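Side-chain contacts in Blr6230 protein (Bradyrhizobium diazoefficiens USDA 110, PDB 5NGG), which probably hydrolyses beta-lactam antibiotics as a zinc-dependent metallo-beta-lactamase of subclass B3, and is captured here with an acetate ion bound: residues 121-124 against 130-133; 41-46 against 244-249; 203-208 against 285-290. All blocks are in the same frame, centred on the assembly; numbering follows the deposited sequence. Where two conformers were deposited one is given.

Contact 1 of 3, residues 121-124 against 130-133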
ATOM      1  N   LEU A 121     -13.232  -7.645  -2.657  1.00 11.37           N
ATOM      2  CA  LEU A 121     -12.313  -6.721  -2.007  1.00  9.84           C
ATOM      3  C   LEU A 121     -12.088  -7.163  -0.559  1.00  9.39           C
ATOM      4  O   LEU A 121     -13.051  -7.380   0.202  1.00 10.82           O
ATOM      5  CB  LEU A 121     -12.857  -5.289  -2.033  1.00 11.25           C
ATOM      6  CG  LEU A 121     -12.061  -4.229  -1.237  1.00 11.92           C
ATOM      7  CD1 LEU A 121     -10.637  -4.041  -1.756  1.00 12.90           C
ATOM      8  CD2 LEU A 121     -12.791  -2.878  -1.206  1.00 12.45           C
ATOM      9  N   VAL A 122     -10.804  -7.254  -0.205  1.00  8.95           N
ATOM     10  CA  VAL A 122     -10.361  -7.655   1.140  1.00  9.47           C
ATOM     11  C   VAL A 122      -9.531  -6.520   1.748  1.00  8.96           C
ATOM     12  O   VAL A 122      -8.604  -6.034   1.097  1.00  9.77           O
ATOM     13  CB  VAL A 122      -9.498  -8.915   1.036  1.00 11.49           C
ATOM     14  CG1 VAL A 122      -9.137  -9.422   2.431  1.00 13.69           C
ATOM     15  CG2 VAL A 122     -10.230  -9.981   0.244  1.00 13.16           C
ATOM     16  N   ALA A 123      -9.850  -6.116   2.976  1.00  8.62           N
ATOM     17  CA  ALA A 123      -9.195  -4.976   3.603  1.00  8.54           C
ATOM     18  C   ALA A 123      -9.285  -5.095   5.119  1.00  8.79           C
ATOM     19  O   ALA A 123     -10.143  -5.796   5.665  1.00 10.14           O
ATOM     20  CB  ALA A 123      -9.827  -3.662   3.127  1.00  9.77           C
ATOM     21  N   GLY A 124      -8.407  -4.360   5.793  1.00  9.50           N
ATOM     22  CA  GLY A 124      -8.403  -4.302   7.242  1.00 10.16           C
ATOM     23  C   GLY A 124      -9.734  -3.812   7.784  1.00  9.81           C
ATOM     24  O   GLY A 124     -10.290  -2.799   7.328  1.00 10.43           O
ATOM     25  N   LEU A 130     -14.022   3.681   5.983  1.00 10.15           N
ATOM     26  CA  LEU A 130     -13.374   4.616   5.046  0.70 10.34           C
ATOM     27  C   LEU A 130     -13.625   4.189   3.603  1.00  9.16           C
ATOM     28  O   LEU A 130     -13.980   4.995   2.742  1.00  9.76           O
ATOM     29  CB  LEU A 130     -11.867   4.683   5.303  0.70 10.65           C
ATOM     30  CG  LEU A 130     -11.334   5.518   6.467  0.70 11.23           C
ATOM     31  CD1 LEU A 130     -11.880   5.090   7.814  0.70 11.98           C
ATOM     32  CD2 LEU A 130      -9.810   5.438   6.464  0.70 11.45           C
ATOM     33  N   LEU A 131     -13.412   2.904   3.323  1.00  8.39           N
ATOM     34  CA  LEU A 131     -13.650   2.360   1.983  1.00  8.47           C
ATOM     35  C   LEU A 131     -15.112   2.497   1.580  1.00  8.77           C
ATOM     36  O   LEU A 131     -15.406   2.870   0.437  1.00  9.30           O
ATOM     37  CB  LEU A 131     -13.222   0.892   1.935  1.00  8.93           C
ATOM     38  CG  LEU A 131     -11.705   0.700   2.035  1.00  9.10           C
ATOM     39  CD1 LEU A 131     -11.358  -0.729   2.424  1.00 10.60           C
ATOM     40  CD2 LEU A 131     -11.051   1.053   0.722  1.00 10.04           C
ATOM     41  N   GLU A 132     -16.001   2.160   2.503  1.00  9.40           N
ATOM     42  CA  GLU A 132     -17.426   2.146   2.207  1.00 10.37           C
ATOM     43  C   GLU A 132     -18.013   3.540   2.143  1.00  9.34           C
ATOM     44  O   GLU A 132     -19.073   3.727   1.548  1.00 12.14           O
ATOM     45  CB  GLU A 132     -18.159   1.219   3.173  1.00 11.31           C
ATOM     46  CG  GLU A 132     -17.686  -0.224   3.003  1.00 12.11           C
ATOM     47  CD  GLU A 132     -18.623  -1.309   3.475  1.00 14.17           C
ATOM     48  OE1 GLU A 132     -19.578  -1.020   4.218  1.00 18.65           O
ATOM     49  OE2 GLU A 132     -18.337  -2.469   3.121  1.00 16.20           O
ATOM     50  N   GLY A 133     -17.349   4.526   2.732  1.00  9.71           N
ATOM     51  CA  GLY A 133     -17.796   5.915   2.665  1.00 10.98           C
ATOM     52  C   GLY A 133     -17.091   6.753   1.613  1.00 10.58           C
ATOM     53  O   GLY A 133     -17.605   7.779   1.210  1.00 12.97           O
TER

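Contact 2 of 3, residues 41-46 against 244-249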
ATOM      1  N   PHE A  41       6.752  -4.444 -14.873  1.00  7.69           N
ATOM      2  CA  PHE A  41       7.787  -5.476 -14.895  1.00  8.04           C
ATOM      3  C   PHE A  41       7.516  -6.552 -13.867  1.00  7.92           C
ATOM      4  O   PHE A  41       6.820  -6.365 -12.865  1.00  7.90           O
ATOM      5  CB  PHE A  41       9.189  -4.883 -14.665  1.00  8.33           C
ATOM      6  CG  PHE A  41       9.410  -4.278 -13.292  1.00  8.36           C
ATOM      7  CD1 PHE A  41       8.979  -2.982 -12.989  1.00  8.26           C
ATOM      8  CD2 PHE A  41      10.040  -5.019 -12.297  1.00  9.13           C
ATOM      9  CE1 PHE A  41       9.188  -2.437 -11.730  1.00  8.64           C
ATOM     10  CE2 PHE A  41      10.257  -4.464 -11.036  1.00  8.96           C
ATOM     11  CZ  PHE A  41       9.818  -3.173 -10.749  1.00  9.18           C
ATOM     12  N   GLN A  42       8.083  -7.722 -14.117  1.00  8.63           N
ATOM     13  CA  GLN A  42       8.119  -8.836 -13.155  1.00  8.22           C
ATOM     14  C   GLN A  42       9.155  -8.497 -12.083  1.00  8.50           C
ATOM     15  O   GLN A  42      10.346  -8.365 -12.387  1.00  9.63           O
ATOM     16  CB  GLN A  42       8.486 -10.148 -13.874  1.00  9.62           C
ATOM     17  CG  GLN A  42       8.437 -11.355 -12.943  1.00 10.98           C
ATOM     18  CD  GLN A  42       8.879 -12.633 -13.619  1.00 14.41           C
ATOM     19  OE1 GLN A  42       9.442 -12.613 -14.714  1.00 18.46           O
ATOM     20  NE2 GLN A  42       8.649 -13.749 -12.963  1.00 17.12           N
ATOM     21  N   LEU A  43       8.714  -8.350 -10.840  1.00  7.79           N
ATOM     22  CA  LEU A  43       9.553  -7.901  -9.742  1.00  7.93           C
ATOM     23  C   LEU A  43      10.268  -9.090  -9.074  1.00  7.74           C
ATOM     24  O   LEU A  43      11.504  -9.100  -8.972  1.00  9.26           O
ATOM     25  CB  LEU A  43       8.691  -7.045  -8.802  1.00  7.97           C
ATOM     26  CG  LEU A  43       9.418  -6.308  -7.703  1.00  8.00           C
ATOM     27  CD1 LEU A  43       8.594  -5.081  -7.251  1.00  9.04           C
ATOM     28  CD2 LEU A  43       9.699  -7.212  -6.498  1.00  8.87           C
ATOM     29  N   ILE A  44       9.509 -10.073  -8.589  1.00  8.16           N
ATOM     30  CA  ILE A  44      10.087 -11.328  -8.077  1.00  8.61           C
ATOM     31  C   ILE A  44       9.020 -12.408  -8.201  1.00  8.65           C
ATOM     32  O   ILE A  44       7.877 -12.201  -7.845  1.00  8.90           O
ATOM     33  CB  ILE A  44      10.607 -11.203  -6.624  1.00  9.49           C
ATOM     34  CG1 ILE A  44      11.382 -12.470  -6.231  1.00 10.50           C
ATOM     35  CG2 ILE A  44       9.488 -10.863  -5.621  1.00  9.48           C
ATOM     36  CD1 ILE A  44      12.229 -12.299  -4.974  1.00 12.04           C
ATOM     37  N   ASP A  45       9.402 -13.537  -8.783  1.00  9.74           N
ATOM     38  CA  ASP A  45       8.532 -14.709  -8.913  1.00  9.72           C
ATOM     39  C   ASP A  45       7.182 -14.253  -9.512  1.00  9.44           C
ATOM     40  O   ASP A  45       7.168 -13.727 -10.633  1.00 10.73           O
ATOM     41  CB  ASP A  45       8.438 -15.436  -7.572  1.00 10.60           C
ATOM     42  CG  ASP A  45       7.872 -16.844  -7.674  1.00 13.01           C
ATOM     43  OD1 ASP A  45       7.594 -17.347  -8.796  1.00 15.65           O
ATOM     44  OD2 ASP A  45       7.705 -17.461  -6.588  1.00 14.85           O
ATOM     45  N   ASN A  46       6.069 -14.460  -8.804  1.00  8.82           N
ATOM     46  CA  ASN A  46       4.739 -14.168  -9.323  1.00  8.62           C
ATOM     47  C   ASN A  46       4.199 -12.787  -8.950  1.00  7.81           C
ATOM     48  O   ASN A  46       3.011 -12.554  -9.082  1.00  8.80           O
ATOM     49  CB  ASN A  46       3.757 -15.277  -8.936  1.00  9.64           C
ATOM     50  CG  ASN A  46       3.580 -15.481  -7.451  1.00 10.57           C
ATOM     51  OD1 ASN A  46       4.507 -15.278  -6.656  1.00 12.42           O
ATOM     52  ND2 ASN A  46       2.405 -15.975  -7.078  1.00 12.59           N
ATOM     53  N   GLU A 244       8.994   4.810  -3.304  0.50 11.05           N
ATOM     54  CA  GLU A 244       9.942   5.423  -2.382  0.50 12.08           C
ATOM     55  C   GLU A 244      10.163   4.613  -1.107  0.50 12.06           C
ATOM     56  O   GLU A 244      11.263   4.672  -0.532  0.50 12.24           O
ATOM     57  CB  GLU A 244       9.476   6.843  -2.058  0.50 12.85           C
ATOM     58  CG  GLU A 244       9.546   7.766  -3.265  0.50 13.50           C
ATOM     59  CD  GLU A 244       8.255   7.867  -4.080  0.50 13.83           C
ATOM     60  OE1 GLU A 244       7.359   6.982  -4.048  0.50 12.95           O
ATOM     61  OE2 GLU A 244       8.136   8.882  -4.798  0.50 14.93           O
ATOM     62  N   VAL A 245       9.167   3.815  -0.705  1.00 11.14           N
ATOM     63  CA  VAL A 245       9.266   2.961   0.500  1.00 10.48           C
ATOM     64  C   VAL A 245      10.484   2.031   0.412  1.00 10.84           C
ATOM     65  O   VAL A 245      11.098   1.713   1.425  1.00 13.31           O
ATOM     66  CB  VAL A 245       7.969   2.129   0.705  1.00 10.77           C
ATOM     67  CG1 VAL A 245       8.127   0.978   1.697  1.00 12.29           C
ATOM     68  CG2 VAL A 245       6.797   3.018   1.107  1.00 12.26           C
ATOM     69  N   TYR A 246      10.810   1.571  -0.798  1.00  9.10           N
ATOM     70  CA  TYR A 246      11.806   0.534  -0.988  1.00  8.60           C
ATOM     71  C   TYR A 246      12.774   0.836  -2.122  1.00  8.87           C
ATOM     72  O   TYR A 246      13.464  -0.060  -2.576  1.00  9.70           O
ATOM     73  CB  TYR A 246      11.137  -0.843  -1.130  1.00  8.77           C
ATOM     74  CG  TYR A 246      10.188  -0.982  -2.288  1.00  7.98           C
ATOM     75  CD1 TYR A 246       8.892  -0.472  -2.221  1.00  8.12           C
ATOM     76  CD2 TYR A 246      10.569  -1.625  -3.464  1.00  8.68           C
ATOM     77  CE1 TYR A 246       8.014  -0.600  -3.281  1.00  7.93           C
ATOM     78  CE2 TYR A 246       9.672  -1.780  -4.519  1.00  8.19           C
ATOM     79  CZ  TYR A 246       8.397  -1.250  -4.443  1.00  7.67           C
ATOM     80  OH  TYR A 246       7.526  -1.414  -5.501  1.00  8.60           O
ATOM     81  N   GLY A 247      12.867   2.084  -2.563  1.00  9.19           N
ATOM     82  CA  GLY A 247      13.824   2.444  -3.591  1.00 10.68           C
ATOM     83  C   GLY A 247      13.642   1.617  -4.851  1.00  9.53           C
ATOM     84  O   GLY A 247      14.596   1.094  -5.400  1.00 10.41           O
ATOM     85  N   MET A 248      12.396   1.548  -5.321  1.00  8.95           N
ATOM     86  CA  MET A 248      12.048   0.671  -6.435  1.00  8.20           C
ATOM     87  C   MET A 248      12.864   0.919  -7.705  1.00  8.62           C
ATOM     88  O   MET A 248      13.372  -0.027  -8.300  1.00  9.35           O
ATOM     89  CB  MET A 248      10.553   0.807  -6.751  1.00  7.95           C
ATOM     90  CG  MET A 248      10.045  -0.121  -7.853  1.00  8.07           C
ATOM     91  SD  MET A 248      10.222   0.517  -9.533  1.00  8.90           S
ATOM     92  CE  MET A 248       8.992   1.823  -9.520  1.00  8.37           C
ATOM     93  N   GLN A 249      12.984   2.182  -8.109  1.00  9.41           N
ATOM     94  CA  GLN A 249      13.539   2.484  -9.416  1.00 11.11           C
ATOM     95  C   GLN A 249      15.016   2.080  -9.456  1.00 11.47           C
ATOM     96  O   GLN A 249      15.524   1.564 -10.459  1.00 13.03           O
ATOM     97  CB  GLN A 249      13.309   3.979  -9.732  1.00 13.58           C
ATOM     98  CG  GLN A 249      11.842   4.397  -9.892  1.00 13.73           C
ATOM     99  CD  GLN A 249      11.110   4.864  -8.605  1.00 14.74           C
ATOM    100  OE1 GLN A 249      11.406   4.407  -7.450  1.00 13.92           O
ATOM    101  NE2 GLN A 249      10.091   5.741  -8.801  1.00 15.90           N
TER

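Contact 3 of 3, residues 203-208 against 285-290. With ACT (acetate ion), chain F.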
ATOM      1  N   GLY A 203       3.908   3.838   6.816  1.00 10.37           N
ATOM      2  CA  GLY A 203       4.031   4.380   8.168  1.00  9.57           C
ATOM      3  C   GLY A 203       4.381   5.861   8.216  1.00  9.17           C
ATOM      4  O   GLY A 203       4.921   6.322   9.227  1.00 10.31           O
ATOM      5  N   THR A 204       4.066   6.605   7.159  1.00  9.04           N
ATOM      6  CA  THR A 204       4.347   8.029   7.108  1.00  8.92           C
ATOM      7  C   THR A 204       3.271   8.811   7.881  1.00  7.93           C
ATOM      8  O   THR A 204       2.125   8.350   7.993  1.00  8.20           O
ATOM      9  CB  THR A 204       4.380   8.552   5.672  1.00  9.68           C
ATOM     10  OG1 THR A 204       3.099   8.346   5.110  1.00  9.77           O
ATOM     11  CG2 THR A 204       5.461   7.854   4.827  1.00 12.17           C
ATOM     12  N   VAL A 205       3.624   9.988   8.392  1.00  8.88           N
ATOM     13  CA  VAL A 205       2.647  10.881   9.003  1.00  8.87           C
ATOM     14  C   VAL A 205       1.751  11.532   7.943  1.00  8.42           C
ATOM     15  O   VAL A 205       0.526  11.582   8.101  1.00  8.99           O
ATOM     16  CB  VAL A 205       3.336  11.926   9.886  1.00  9.80           C
ATOM     17  CG1 VAL A 205       2.333  12.945  10.399  1.00 10.92           C
ATOM     18  CG2 VAL A 205       4.008  11.231  11.078  1.00 11.36           C
ATOM     19  N   ALA A 206       2.370  12.031   6.870  1.00  9.31           N
ATOM     20  CA  ALA A 206       1.666  12.570   5.700  1.00  9.14           C
ATOM     21  C   ALA A 206       0.632  13.608   6.175  1.00  8.76           C
ATOM     22  O   ALA A 206       1.031  14.555   6.862  1.00 10.20           O
ATOM     23  CB  ALA A 206       1.097  11.422   4.869  1.00  9.49           C
ATOM     24  N   LEU A 207      -0.649  13.465   5.832  1.00  8.64           N
ATOM     25  CA  LEU A 207      -1.681  14.453   6.154  1.00  9.11           C
ATOM     26  C   LEU A 207      -2.307  14.242   7.527  1.00  8.88           C
ATOM     27  O   LEU A 207      -3.182  15.003   7.908  1.00  9.59           O
ATOM     28  CB  LEU A 207      -2.785  14.462   5.089  1.00 11.12           C
ATOM     29  CG  LEU A 207      -2.340  14.819   3.683  1.00 12.90           C
ATOM     30  CD1 LEU A 207      -3.561  14.748   2.785  1.00 15.92           C
ATOM     31  CD2 LEU A 207      -1.675  16.199   3.624  1.00 15.20           C
ATOM     32  N   ASN A 208      -1.912  13.207   8.260  1.00  8.48           N
ATOM     33  CA  ASN A 208      -2.588  12.925   9.525  1.00  9.15           C
ATOM     34  C   ASN A 208      -2.271  13.925  10.640  1.00  9.36           C
ATOM     35  O   ASN A 208      -1.158  14.437  10.748  1.00 10.03           O
ATOM     36  CB  ASN A 208      -2.235  11.526  10.006  1.00  8.85           C
ATOM     37  CG  ASN A 208      -2.843  10.453   9.135  1.00  8.50           C
ATOM     38  OD1 ASN A 208      -3.934  10.629   8.544  1.00  9.31           O
ATOM     39  ND2 ASN A 208      -2.189   9.314   9.070  1.00  9.14           N
ATOM     40  N   ALA A 285       6.554  16.467  17.399  1.00 12.12           N
ATOM     41  CA  ALA A 285       7.054  17.691  18.037  1.00 13.46           C
ATOM     42  C   ALA A 285       6.556  18.933  17.310  1.00 13.35           C
ATOM     43  O   ALA A 285       6.150  19.912  17.940  1.00 14.23           O
ATOM     44  CB  ALA A 285       8.580  17.680  18.100  1.00 14.73           C
ATOM     45  N   LYS A 286       6.567  18.891  15.988  1.00 11.99           N
ATOM     46  CA  LYS A 286       6.118  20.030  15.197  1.00 12.22           C
ATOM     47  C   LYS A 286       4.636  20.329  15.434  1.00 11.82           C
ATOM     48  O   LYS A 286       4.227  21.486  15.637  1.00 12.23           O
ATOM     49  CB  LYS A 286       6.370  19.758  13.715  1.00 12.81           C
ATOM     50  CG  LYS A 286       5.869  20.837  12.766  1.00 15.33           C
ATOM     51  CD  LYS A 286       6.212  20.478  11.330  0.70 17.39           C
ATOM     52  CE  LYS A 286       5.539  21.419  10.338  0.70 17.45           C
ATOM     53  NZ  LYS A 286       6.129  21.297   8.980  0.70 18.29           N
ATOM     54  N   GLN A 287       3.816  19.287  15.364  1.00 10.96           N
ATOM     55  CA  GLN A 287       2.377  19.469  15.575  1.00 10.73           C
ATOM     56  C   GLN A 287       2.055  19.883  16.997  1.00 11.89           C
ATOM     57  O   GLN A 287       1.138  20.665  17.214  1.00 12.45           O
ATOM     58  CB  GLN A 287       1.634  18.186  15.215  1.00 10.34           C
ATOM     59  CG  GLN A 287       1.693  17.842  13.736  1.00 10.39           C
ATOM     60  CD  GLN A 287       0.750  16.725  13.354  1.00 10.42           C
ATOM     61  OE1 GLN A 287      -0.210  16.424  14.092  1.00 12.51           O
ATOM     62  NE2 GLN A 287       1.009  16.099  12.195  1.00 10.96           N
ATOM     63  N   THR A 288       2.798  19.356  17.967  1.00 11.87           N
ATOM     64  CA  THR A 288       2.613  19.753  19.356  1.00 13.75           C
ATOM     65  C   THR A 288       2.928  21.234  19.518  1.00 14.68           C
ATOM     66  O   THR A 288       2.160  21.967  20.164  1.00 14.72           O
ATOM     67  CB  THR A 288       3.479  18.884  20.276  1.00 14.33           C
ATOM     68  OG1 THR A 288       3.045  17.523  20.154  1.00 15.38           O
ATOM     69  CG2 THR A 288       3.378  19.281  21.733  1.00 16.48           C
ATOM     70  N   ALA A 289       4.047  21.687  18.955  1.00 13.69           N
ATOM     71  CA  ALA A 289       4.388  23.116  19.038  1.00 14.92           C
ATOM     72  C   ALA A 289       3.334  23.994  18.356  1.00 14.60           C
ATOM     73  O   ALA A 289       3.001  25.079  18.829  1.00 15.78           O
ATOM     74  CB  ALA A 289       5.763  23.393  18.453  1.00 16.70           C
ATOM     75  N   ALA A 290       2.800  23.519  17.238  1.00 14.41           N
ATOM     76  CA  ALA A 290       1.778  24.274  16.491  1.00 15.14           C
ATOM     77  C   ALA A 290       0.458  24.432  17.230  1.00 15.90           C
ATOM     78  O   ALA A 290      -0.287  25.354  16.934  1.00 16.97           O
ATOM     79  CB  ALA A 290       1.538  23.654  15.128  1.00 16.50           C
TER
HETATM   80  C   ACT F 304       1.621   7.277   2.026  1.00 11.87           C
HETATM   81  O   ACT F 304       2.490   6.994   2.865  1.00 13.56           O
HETATM   82  OXT ACT F 304       0.840   6.399   1.572  1.00  8.98           O
HETATM   83  CH3 ACT F 304       1.559   8.700   1.564  1.00 16.36           C

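Contact 1 of 3, residues 121-124 against 130-133
Within the beta-alpha-beta unit formed by strand 120-124, helix 128-133 and strand 154-156, Leu131 of the helix packs onto Ala123 and Leu121 of the strand. Ala123 and Leu121 stand two residues apart on the strand, and both start toward the helix, as does Leu131 toward them, while the side chain of the intervening Val122 points away.

The closest approach is between two methyl groups. Leu131 CD1 meets Ala123 CB tip to tip at 3.4 Å, closer than ordinary van der Waals contact, and the CG-CD1 bond of the leucine and the CA-CB bond of the alanine aim almost straight at each other. The first torsion of Leu131 (chi1 -69°, CG opposite its carbonyl carbon) helps carry the branch out from the helix to this point. A looser apolar contact joins the same methyl, Leu131 CD1, to Leu121 CD2 at 4.5 Å. No hydrogen bond crosses the interface, and all three residues are buried.

Phe110 of helix 110-117 touches both leucines, while Val152 and Ala102 also pack on Leu131, so the contact belongs to a larger apolar core. Backbone bonds from Leu121 and Ala123 to Arg154 tie the strand to its parallel neighbour. The side chain of Leu131 lies about 8 Å from those of His101 and His106, so this packing is near the zinc ligands without touching them. Helix laid on sheet through buried aliphatic side chains is characteristic of a beta-alpha-beta crossover, here one in the alpha-beta/beta-alpha fold of metallo-beta-lactamases.

Contact 2 of 3, residues 41-46 against 244-249
The ring of Phe41 presents one edge to the sulfur of Met248, a Met-aromatic contact, while the ring itself also meets Tyr49 with the two planes nearly parallel. Met248 SD sits almost evenly off two edge atoms, 3.8 Å from Phe41 CE1 and 3.9 Å from Phe41 CZ. Its direction from the ring centre is 75° off the normal, so the sulfur lies near the plane and well away from either face. The other flat group, the ring of Tyr246, is approached obliquely by Leu43, with Leu43 CD1 4.4 Å from Tyr246 CE2 and 4.2 Å from Tyr246 OH. That hydroxyl is hydrogen-bonded to the hydroxyl of Tyr58, which gives this buried polar atom a partner.

Met248 reaches Phe41 by leaving the backbone with CG opposite its N (chi1 -177°) and then bending at both following torsions. Phe38, Pro243 and Tyr49 also pack on the methionine.

The contact links strand 41-44, an edge strand of the seven-stranded sheet, to the first turn of helix 248-253 through Met248 and to the residues leading into it through Tyr246, with Gly247 at the N-cap position. Tyr246 extends this packing toward the metal centre, its side chain about 7 Å from that of the zinc ligand His242. Leu43 and Ile44 together face a single residue of strand 47-49 in a classic beta bulge. From just before the bulge, Gln42 reaches across to the turn: Gln42 NE2 donates to Asp45 O at 2.8 Å, nearly straight at 172° and with the oxygen in the plane of the glutamine amide.

Contact 3 of 3, residues 203-208 against 285-290
Gln287 of helix 268-291 reaches the loop 203-208 with its side-chain amide: Gln287 NE2 donates to the backbone oxygen Asn208 O at 3.1 Å, with an N-H...O angle of 156°. The nitrogen lies in the carbonyl plane, whereas the oxygen is tilted 16° from the amide plane. Val205 CG1 also approaches the same nitrogen, at 3.9 Å from Gln287 NE2. The other end of the amide, Gln287 OE1, accepts from the backbone N of Leu210, so both ends grip loop backbone.

Behind this shell, a type II' turn from Val205 to Asn208 is closed by Asn208 N donating to Val205 O at 2.9 Å. The Asn208 side chain leads away from the helix and is held by Tyr136, Tyr223 and the backbone oxygen of His177.

On the loop's way into the turn, Thr204 OG1 donates to atom O of the acetate at 2.7 Å, an ion probably taken up from the crystallisation liquor and also hydrogen-bonded to Ser202 OG. Thr204 O is hydrogen-bonded to His177 ND1, making Thr204 a second-shell partner of a zinc ligand. A loop braced by the C-terminal helix and supporting a metal-binding histidine belongs here to the metallo-beta-lactamase active site.

The three contacts do not touch one another, but each has a side chain within about 8 Å of that of a zinc ligand. Contacts 1 and 2 reach the same sheet from opposite sides of the chain's centre, their centres 25 Å apart. Contact 3 comes nearest to the metal: the Asn208 side chain is about 7 Å from a zinc ion, against about 11 Å for Leu131 in contact 1 and 12 Å for Tyr246 in contact 2. Contacts 2 and 3 alternate along the chain and use the consecutive helices 248-253 and 268-291; their nearest atoms are about 6 Å apart. Only contact 3 meets the acetate.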